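Local coordinates for centromeric protein-C, isoform A (Drosophila melanogaster, PDB 6O2K), which probably acts as a chromatin-protein adaptor at centromeres, this chain being the C-terminal cupin domain, which forms a dimer, at residues 85-90 and 123-128; 94-99 and 115-120. One frame throughout, in Å; residues are numbered along the deposited sequence.

Contact 1 of 2, residues 85-90 and 123-128; sequences LKLLVQ and TRYSIQ
Leu-85 and Tyr-125 meet from opposite directions: methyl CD2 of the leucine lies 3.3 Å from the phenol oxygen OH of Tyr-125 and 4.0 Å from its ring carbon CZ, so the far end of the tyrosine, rather than the middle of its ring, takes the contact. The leucine approaches the ring obliquely. Two residues further along each strand, Leu-87 and Ile-127 meet end to end, their CD1 methyls 3.6 Å apart. Leu-87 CD1 also lies obliquely by the tyrosine ring, more loosely, at 4.4 Å from Tyr-125 CD2, and so bridges the two pairs. A first torsion of 68° sets CG of Tyr-125 between the backbone N and the carbonyl carbon and directs the ring toward Leu-85. A near-extended second torsion (168°) points Ile-127 CD1 away from its own backbone, toward Leu-87. Behind the ring's contact, OH is hydrogen-bonded to Arg-75 NH1 on strand 74-79, which positions this buried hydroxyl beside the leucine methyl and satisfies it. Separately, Thr-123 O lies in the ring plane at an edge. All four touching residues are buried, and the strand axes run nearly parallel, 16° apart, at a closest approach of 11.4 Å, a spacing bridged by side chains alone. They belong to the two facing sheets of the cupin β-barrel: strand 85-89 is hydrogen-bonded between strands 116-119 and 135-141, while strand 124-129 lies between strands 74-79 and 93-99.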
ATOM      1  N   LEU B  85      -3.791  -6.099  11.937  1.00 16.97           N
ATOM      2  CA  LEU B  85      -3.729  -5.605  10.570  1.00 19.48           C
ATOM      3  C   LEU B  85      -3.682  -4.086  10.549  1.00 19.40           C
ATOM      4  O   LEU B  85      -3.910  -3.421  11.557  1.00 19.68           O
ATOM      5  CB  LEU B  85      -4.892  -6.156   9.748  1.00 28.36           C
ATOM      6  CG  LEU B  85      -6.340  -5.975  10.152  1.00 35.26           C
ATOM      7  CD1 LEU B  85      -6.726  -4.600   9.765  1.00 42.41           C
ATOM      8  CD2 LEU B  85      -7.166  -6.964   9.347  1.00 37.10           C
ATOM      9  N   LYS B  86      -3.335  -3.547   9.389  1.00 15.19           N
ATOM     10  CA  LYS B  86      -3.421  -2.123   9.117  1.00 15.51           C
ATOM     11  C   LYS B  86      -4.354  -1.941   7.926  1.00 20.95           C
ATOM     12  O   LYS B  86      -4.241  -2.668   6.935  1.00 20.59           O
ATOM     13  CB  LYS B  86      -2.040  -1.529   8.808  1.00 19.32           C
ATOM     14  CG  LYS B  86      -1.033  -1.709   9.934  1.00 16.60           C
ATOM     15  CD  LYS B  86       0.301  -1.047   9.668  1.00 14.68           C
ATOM     16  CE  LYS B  86       1.288  -1.388  10.801  1.00 21.05           C
ATOM     17  NZ  LYS B  86       1.603  -2.839  10.877  1.00 22.49           N
ATOM     18  N   LEU B  87      -5.277  -0.997   8.031  1.00 15.50           N
ATOM     19  CA  LEU B  87      -6.172  -0.651   6.933  1.00 18.19           C
ATOM     20  C   LEU B  87      -5.756   0.708   6.384  1.00 18.18           C
ATOM     21  O   LEU B  87      -5.742   1.704   7.119  1.00 15.83           O
ATOM     22  CB  LEU B  87      -7.626  -0.634   7.407  1.00 20.07           C
ATOM     23  CG  LEU B  87      -8.158  -1.923   8.059  1.00 24.00           C
ATOM     24  CD1 LEU B  87      -9.562  -1.704   8.615  1.00 25.44           C
ATOM     25  CD2 LEU B  87      -8.172  -3.078   7.054  1.00 17.67           C
ATOM     26  N   LEU B  88      -5.423   0.747   5.097  1.00 16.67           N
ATOM     27  CA  LEU B  88      -4.892   1.941   4.450  0.55 18.50           C
ATOM     28  C   LEU B  88      -5.754   2.267   3.239  1.00 18.23           C
ATOM     29  O   LEU B  88      -5.812   1.475   2.288  1.00 23.62           O
ATOM     30  CB  LEU B  88      -3.432   1.722   4.043  0.55 15.57           C
ATOM     31  CG  LEU B  88      -2.716   2.813   3.253  0.55 19.80           C
ATOM     32  CD1 LEU B  88      -2.657   4.108   4.045  0.55 19.49           C
ATOM     33  CD2 LEU B  88      -1.313   2.326   2.921  0.55 14.50           C
ATOM     34  N   VAL B  89      -6.398   3.433   3.257  1.00 18.41           N
ATOM     35  CA  VAL B  89      -7.376   3.766   2.224  1.00 17.22           C
ATOM     36  C   VAL B  89      -6.663   4.069   0.906  1.00 19.91           C
ATOM     37  O   VAL B  89      -5.776   4.931   0.836  1.00 16.34           O
ATOM     38  CB  VAL B  89      -8.263   4.934   2.669  1.00 15.35           C
ATOM     39  CG1 VAL B  89      -9.215   5.333   1.558  1.00 18.68           C
ATOM     40  CG2 VAL B  89      -9.057   4.529   3.915  1.00 20.10           C
ATOM     41  N   GLN B  90      -7.052   3.345  -0.147  1.00 19.62           N
ATOM     42  CA  GLN B  90      -6.532   3.539  -1.497  1.00 20.42           C
ATOM     43  C   GLN B  90      -7.405   4.453  -2.326  1.00 21.43           C
ATOM     44  O   GLN B  90      -6.892   5.168  -3.207  1.00 20.31           O
ATOM     45  CB  GLN B  90      -6.414   2.195  -2.218  1.00 20.17           C
ATOM     46  CG  GLN B  90      -5.482   1.233  -1.529  1.00 20.62           C
ATOM     47  CD  GLN B  90      -4.054   1.698  -1.647  1.00 26.21           C
ATOM     48  OE1 GLN B  90      -3.522   1.810  -2.748  1.00 27.23           O
ATOM     49  NE2 GLN B  90      -3.429   1.988  -0.510  1.00 27.03           N
ATOM     50  N   THR B 123      -8.860  -7.058  18.658  1.00 19.17           N
ATOM     51  CA  THR B 123      -9.823  -5.977  18.469  1.00 15.97           C
ATOM     52  C   THR B 123     -10.965  -6.435  17.569  1.00 19.50           C
ATOM     53  O   THR B 123     -10.759  -7.162  16.595  1.00 18.54           O
ATOM     54  CB  THR B 123      -9.117  -4.749  17.888  1.00 21.64           C
ATOM     55  OG1 THR B 123      -8.316  -4.148  18.911  1.00 18.41           O
ATOM     56  CG2 THR B 123     -10.109  -3.706  17.337  1.00 19.58           C
ATOM     57  N   ARG B 124     -12.183  -6.036  17.918  1.00 20.71           N
ATOM     58  CA  ARG B 124     -13.347  -6.268  17.070  1.00 19.23           C
ATOM     59  C   ARG B 124     -13.575  -5.018  16.234  1.00 20.50           C
ATOM     60  O   ARG B 124     -13.634  -3.910  16.776  1.00 20.32           O
ATOM     61  CB  ARG B 124     -14.585  -6.591  17.906  1.00 25.45           C
ATOM     62  CG  ARG B 124     -14.502  -7.949  18.583  1.00 23.27           C
ATOM     63  CD  ARG B 124     -15.805  -8.340  19.278  1.00 32.45           C
ATOM     64  NE  ARG B 124     -15.598  -9.523  20.108  1.00 44.09           N
ATOM     65  CZ  ARG B 124     -15.584 -10.772  19.650  1.00 52.84           C
ATOM     66  NH1 ARG B 124     -15.374 -11.780  20.488  1.00 62.53           N
ATOM     67  NH2 ARG B 124     -15.787 -11.018  18.362  1.00 50.19           N
ATOM     68  N   TYR B 125     -13.708  -5.187  14.920  1.00 19.32           N
ATOM     69  CA  TYR B 125     -13.770  -4.027  14.044  1.00 21.78           C
ATOM     70  C   TYR B 125     -14.762  -4.257  12.912  1.00 22.47           C
ATOM     71  O   TYR B 125     -14.907  -5.378  12.410  1.00 22.45           O
ATOM     72  CB  TYR B 125     -12.372  -3.695  13.488  1.00 18.21           C
ATOM     73  CG  TYR B 125     -11.831  -4.720  12.521  1.00 16.72           C
ATOM     74  CD1 TYR B 125     -11.358  -5.954  12.963  1.00 20.03           C
ATOM     75  CD2 TYR B 125     -11.804  -4.459  11.154  1.00 17.79           C
ATOM     76  CE1 TYR B 125     -10.880  -6.901  12.055  1.00 21.97           C
ATOM     77  CE2 TYR B 125     -11.329  -5.387  10.252  1.00 18.34           C
ATOM     78  CZ  TYR B 125     -10.873  -6.603  10.702  1.00 20.38           C
ATOM     79  OH  TYR B 125     -10.391  -7.518   9.793  1.00 20.72           O
ATOM     80  N   SER B 126     -15.454  -3.183  12.530  1.00 17.45           N
ATOM     81  CA  SER B 126     -16.335  -3.192  11.367  1.00 21.55           C
ATOM     82  C   SER B 126     -16.012  -2.003  10.466  1.00 22.16           C
ATOM     83  O   SER B 126     -15.459  -0.991  10.912  1.00 23.33           O
ATOM     84  CB  SER B 126     -17.807  -3.160  11.779  1.00 27.13           C
ATOM     85  OG  SER B 126     -18.140  -1.881  12.280  1.00 30.20           O
ATOM     86  N   ILE B 127     -16.382  -2.135   9.186  1.00 20.63           N
ATOM     87  CA  ILE B 127     -16.025  -1.175   8.137  1.00 23.84           C
ATOM     88  C   ILE B 127     -17.249  -0.894   7.272  1.00 24.77           C
ATOM     89  O   ILE B 127     -17.927  -1.829   6.826  1.00 25.57           O
ATOM     90  CB  ILE B 127     -14.884  -1.706   7.252  1.00 19.10           C
ATOM     91  CG1 ILE B 127     -13.702  -2.196   8.093  1.00 20.76           C
ATOM     92  CG2 ILE B 127     -14.435  -0.645   6.212  1.00 19.14           C
ATOM     93  CD1 ILE B 127     -12.678  -2.982   7.271  1.00 22.21           C
ATOM     94  N   GLN B 128     -17.522   0.387   7.014  1.00 25.25           N
ATOM     95  CA  GLN B 128     -18.557   0.789   6.061  1.00 23.15           C
ATOM     96  C   GLN B 128     -17.994   1.822   5.096  1.00 24.53           C
ATOM     97  O   GLN B 128     -17.362   2.792   5.520  1.00 23.26           O
ATOM     98  CB  GLN B 128     -19.788   1.377   6.759  1.00 24.18           C
ATOM     99  CG  GLN B 128     -20.921   1.753   5.798  1.00 27.69           C
ATOM    100  CD  GLN B 128     -22.279   1.870   6.504  1.00 34.91           C
ATOM    101  OE1 GLN B 128     -22.345   2.111   7.711  1.00 34.81           O
ATOM    102  NE2 GLN B 128     -23.364   1.695   5.747  1.00 35.52           N
TER

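Contact 2 of 2, residues 94-99 and 115-120; sequences FNVETL and DMIEID
Val-96 lays a methyl group on Ile-117, and Thr-98 lays one on both Ile-117 and Ile-119. The apolar contacts centre on Ile-117, whose extended side chain (first torsion -170°) pushes CD1 out between the two: Ile-117 CD1 is 4.2 Å from Val-96 CG1, and the same methyl is equally far, 4.2 Å, from Thr-98 CG2. The valine and isoleucine side chains run in opposing directions, and these methyls brush as they pass. A closer touch joins Thr-98 CG2 and Ile-119 CD1, 3.7 Å apart, where the two side chains cross at a slant. Ile-119 leaves its backbone neither toward nor away from strand 94-99; bends at its first and second torsions (-49° and -77°) bring CD1 in.

Polar interactions lie to the outside. Glu-97 and Glu-118 alternate with the touching residues: Glu-97 OE1 is hydrogen-bonded to His-108 ND1 of the neighbouring strand, and on the other sheet Glu-118 OE1 bonds to Lys-59 N of the second subunit. Just before strand 116-119, Asp-115 OD1 bonds to Ala-40 N of the second subunit and OD2 to Arg-112 N of its own chain.

The chemistry thus divides by side: the inward methyls pack the two cupin sheets together by apolar contact, without directional bonds, while Glu-118 and Asp-115 each bond to the second subunit through one oxygen, beside the antiparallel pairing of Met-116 and Ile-117 with a strand of that chain.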
ATOM      1  N   PHE B  94     -13.977   5.775   4.338  1.00 18.67           N
ATOM      2  CA  PHE B  94     -14.473   4.664   5.135  1.00 19.47           C
ATOM      3  C   PHE B  94     -14.761   5.122   6.557  1.00 24.54           C
ATOM      4  O   PHE B  94     -14.079   5.992   7.098  1.00 21.65           O
ATOM      5  CB  PHE B  94     -13.460   3.504   5.184  1.00 18.09           C
ATOM      6  CG  PHE B  94     -13.355   2.726   3.901  1.00 21.24           C
ATOM      7  CD1 PHE B  94     -14.256   1.707   3.618  1.00 17.59           C
ATOM      8  CD2 PHE B  94     -12.349   3.005   2.978  1.00 22.55           C
ATOM      9  CE1 PHE B  94     -14.152   0.982   2.442  1.00 21.75           C
ATOM     10  CE2 PHE B  94     -12.245   2.282   1.794  1.00 20.76           C
ATOM     11  CZ  PHE B  94     -13.152   1.274   1.525  1.00 21.89           C
ATOM     12  N   ASN B  95     -15.772   4.507   7.163  1.00 20.62           N
ATOM     13  CA  ASN B  95     -16.027   4.607   8.587  1.00 22.74           C
ATOM     14  C   ASN B  95     -15.641   3.280   9.220  1.00 22.29           C
ATOM     15  O   ASN B  95     -16.090   2.219   8.758  1.00 21.19           O
ATOM     16  CB  ASN B  95     -17.500   4.918   8.863  1.00 27.57           C
ATOM     17  CG  ASN B  95     -17.908   6.302   8.391  1.00 30.86           C
ATOM     18  OD1 ASN B  95     -17.088   7.216   8.322  1.00 36.34           O
ATOM     19  ND2 ASN B  95     -19.188   6.464   8.083  1.00 30.83           N
ATOM     20  N   VAL B  96     -14.819   3.334  10.269  1.00 20.13           N
ATOM     21  CA  VAL B  96     -14.330   2.139  10.954  1.00 21.60           C
ATOM     22  C   VAL B  96     -14.729   2.215  12.419  1.00 20.83           C
ATOM     23  O   VAL B  96     -14.479   3.229  13.077  1.00 23.66           O
ATOM     24  CB  VAL B  96     -12.802   1.994  10.817  1.00 21.00           C
ATOM     25  CG1 VAL B  96     -12.309   0.745  11.571  1.00 20.35           C
ATOM     26  CG2 VAL B  96     -12.392   1.957   9.328  1.00 18.84           C
ATOM     27  N   GLU B  97     -15.339   1.142  12.928  1.00 19.92           N
ATOM     28  CA  GLU B  97     -15.698   1.033  14.338  1.00 17.89           C
ATOM     29  C   GLU B  97     -14.812  -0.020  14.986  1.00 21.97           C
ATOM     30  O   GLU B  97     -14.698  -1.132  14.457  1.00 21.60           O
ATOM     31  CB  GLU B  97     -17.173   0.649  14.523  1.00 20.56           C
ATOM     32  CG  GLU B  97     -18.153   1.279  13.527  1.00 33.23           C
ATOM     33  CD  GLU B  97     -18.250   2.798  13.640  1.00 45.99           C
ATOM     34  OE1 GLU B  97     -18.212   3.476  12.582  1.00 42.57           O
ATOM     35  OE2 GLU B  97     -18.365   3.313  14.776  1.00 48.15           O
ATOM     36  N   THR B  98     -14.184   0.328  16.124  1.00 18.85           N
ATOM     37  CA  THR B  98     -13.270  -0.584  16.807  1.00 18.88           C
ATOM     38  C   THR B  98     -13.617  -0.695  18.283  1.00 20.97           C
ATOM     39  O   THR B  98     -14.008   0.293  18.910  1.00 17.91           O
ATOM     40  CB  THR B  98     -11.791  -0.146  16.687  1.00 19.38           C
ATOM     41  OG1 THR B  98     -11.645   1.212  17.123  1.00 20.70           O
ATOM     42  CG2 THR B  98     -11.303  -0.271  15.244  1.00 22.06           C
ATOM     43  N   LEU B  99     -13.453  -1.908  18.827  1.00 17.21           N
ATOM     44  CA  LEU B  99     -13.566  -2.200  20.254  1.00 21.73           C
ATOM     45  C   LEU B  99     -12.340  -3.020  20.637  1.00 20.66           C
ATOM     46  O   LEU B  99     -12.196  -4.170  20.200  1.00 20.37           O
ATOM     47  CB  LEU B  99     -14.855  -2.967  20.570  1.00 20.37           C
ATOM     48  CG  LEU B  99     -14.981  -3.442  22.022  1.00 23.68           C
ATOM     49  CD1 LEU B  99     -14.993  -2.269  22.985  1.00 22.24           C
ATOM     50  CD2 LEU B  99     -16.222  -4.321  22.202  1.00 25.41           C
ATOM     51  N   ASP B 115      -5.109   7.665   4.528  1.00 16.69           N
ATOM     52  CA  ASP B 115      -5.190   7.471   5.972  1.00 14.06           C
ATOM     53  C   ASP B 115      -5.100   5.985   6.306  1.00 17.01           C
ATOM     54  O   ASP B 115      -5.533   5.125   5.531  1.00 17.16           O
ATOM     55  CB  ASP B 115      -6.503   8.036   6.533  1.00 17.32           C
ATOM     56  CG  ASP B 115      -6.628   9.529   6.366  1.00 21.33           C
ATOM     57  OD1 ASP B 115      -5.624  10.198   6.025  1.00 22.43           O
ATOM     58  OD2 ASP B 115      -7.752  10.046   6.581  1.00 19.22           O
ATOM     59  N   MET B 116      -4.559   5.689   7.483  1.00 16.18           N
ATOM     60  CA  MET B 116      -4.370   4.323   7.954  1.00 17.15           C
ATOM     61  C   MET B 116      -4.870   4.171   9.390  1.00 18.75           C
ATOM     62  O   MET B 116      -4.813   5.109  10.195  1.00 19.02           O
ATOM     63  CB  MET B 116      -2.880   3.918   7.881  1.00 14.25           C
ATOM     64  CG  MET B 116      -2.606   2.467   8.230  1.00 21.44           C
ATOM     65  SD  MET B 116      -2.123   2.347   9.975  1.00 27.99           S
ATOM     66  CE  MET B 116      -0.567   3.187   9.882  1.00 18.77           C
ATOM     67  N   ILE B 117      -5.364   2.976   9.709  1.00 14.87           N
ATOM     68  CA  ILE B 117      -5.675   2.614  11.087  1.00 14.20           C
ATOM     69  C   ILE B 117      -5.023   1.274  11.409  1.00 17.83           C
ATOM     70  O   ILE B 117      -4.995   0.365  10.575  1.00 16.31           O
ATOM     71  CB  ILE B 117      -7.200   2.577  11.346  1.00 15.97           C
ATOM     72  CG1 ILE B 117      -7.482   2.429  12.849  1.00 21.12           C
ATOM     73  CG2 ILE B 117      -7.866   1.442  10.563  1.00 19.15           C
ATOM     74  CD1 ILE B 117      -8.965   2.629  13.211  1.00 20.10           C
ATOM     75  N   GLU B 118      -4.472   1.170  12.618  1.00 15.20           N
ATOM     76  CA  GLU B 118      -3.857  -0.040  13.135  1.00 17.47           C
ATOM     77  C   GLU B 118      -4.899  -0.774  13.982  1.00 15.65           C
ATOM     78  O   GLU B 118      -5.484  -0.181  14.896  1.00 19.28           O
ATOM     79  CB  GLU B 118      -2.622   0.329  13.977  1.00 23.06           C
ATOM     80  CG  GLU B 118      -1.570  -0.754  14.151  1.00 29.42           C
ATOM     81  CD  GLU B 118      -0.235  -0.203  14.691  1.00 35.96           C
ATOM     82  OE1 GLU B 118      -0.167   0.981  15.084  1.00 26.69           O
ATOM     83  OE2 GLU B 118       0.749  -0.966  14.716  1.00 40.42           O
ATOM     84  N   ILE B 119      -5.155  -2.035  13.649  1.00 14.71           N
ATOM     85  CA  ILE B 119      -6.090  -2.913  14.346  1.00 16.95           C
ATOM     86  C   ILE B 119      -5.253  -3.929  15.112  1.00 15.48           C
ATOM     87  O   ILE B 119      -4.626  -4.809  14.506  1.00 18.87           O
ATOM     88  CB  ILE B 119      -7.037  -3.626  13.367  1.00 15.72           C
ATOM     89  CG1 ILE B 119      -7.684  -2.646  12.376  1.00 23.24           C
ATOM     90  CG2 ILE B 119      -8.100  -4.468  14.118  1.00 15.72           C
ATOM     91  CD1 ILE B 119      -8.817  -1.830  12.930  1.00 28.69           C
ATOM     92  N   ASP B 120      -5.246  -3.825  16.441  1.00 14.73           N
ATOM     93  CA  ASP B 120      -4.456  -4.741  17.253  1.00 17.67           C
ATOM     94  C   ASP B 120      -5.098  -6.127  17.318  1.00 21.67           C
ATOM     95  O   ASP B 120      -6.294  -6.317  17.071  1.00 18.81           O
ATOM     96  CB  ASP B 120      -4.284  -4.197  18.676  1.00 19.00           C
ATOM     97  CG  ASP B 120      -3.665  -2.816  18.694  1.00 27.80           C
ATOM     98  OD1 ASP B 120      -2.536  -2.670  18.189  1.00 26.99           O
ATOM     99  OD2 ASP B 120      -4.327  -1.874  19.169  1.00 34.24           O
TER

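The centres of contacts 1 and 2 lie about 4 Å apart, and both join the same two sheets of the cupin barrel. In sequence both segments of contact 2 fall between the two of contact 1: strand 85-89 leads into 93-99, and 116-119 into 124-129. In one sheet strands 85-89 and 116-119 are neighbours, joined for instance by Leu-85 O and Ile-119 N at 2.8 Å; in the other, 124-129 and 93-99 are, with Gln-128 O and Asn-95 N 2.9 Å apart. Together they form one continuous patch of barrel interior. Segment 85-90 reaches the second subunit through Lys-86 and Leu-88 on its other face, and strand 116-119 extends its sheet into that chain.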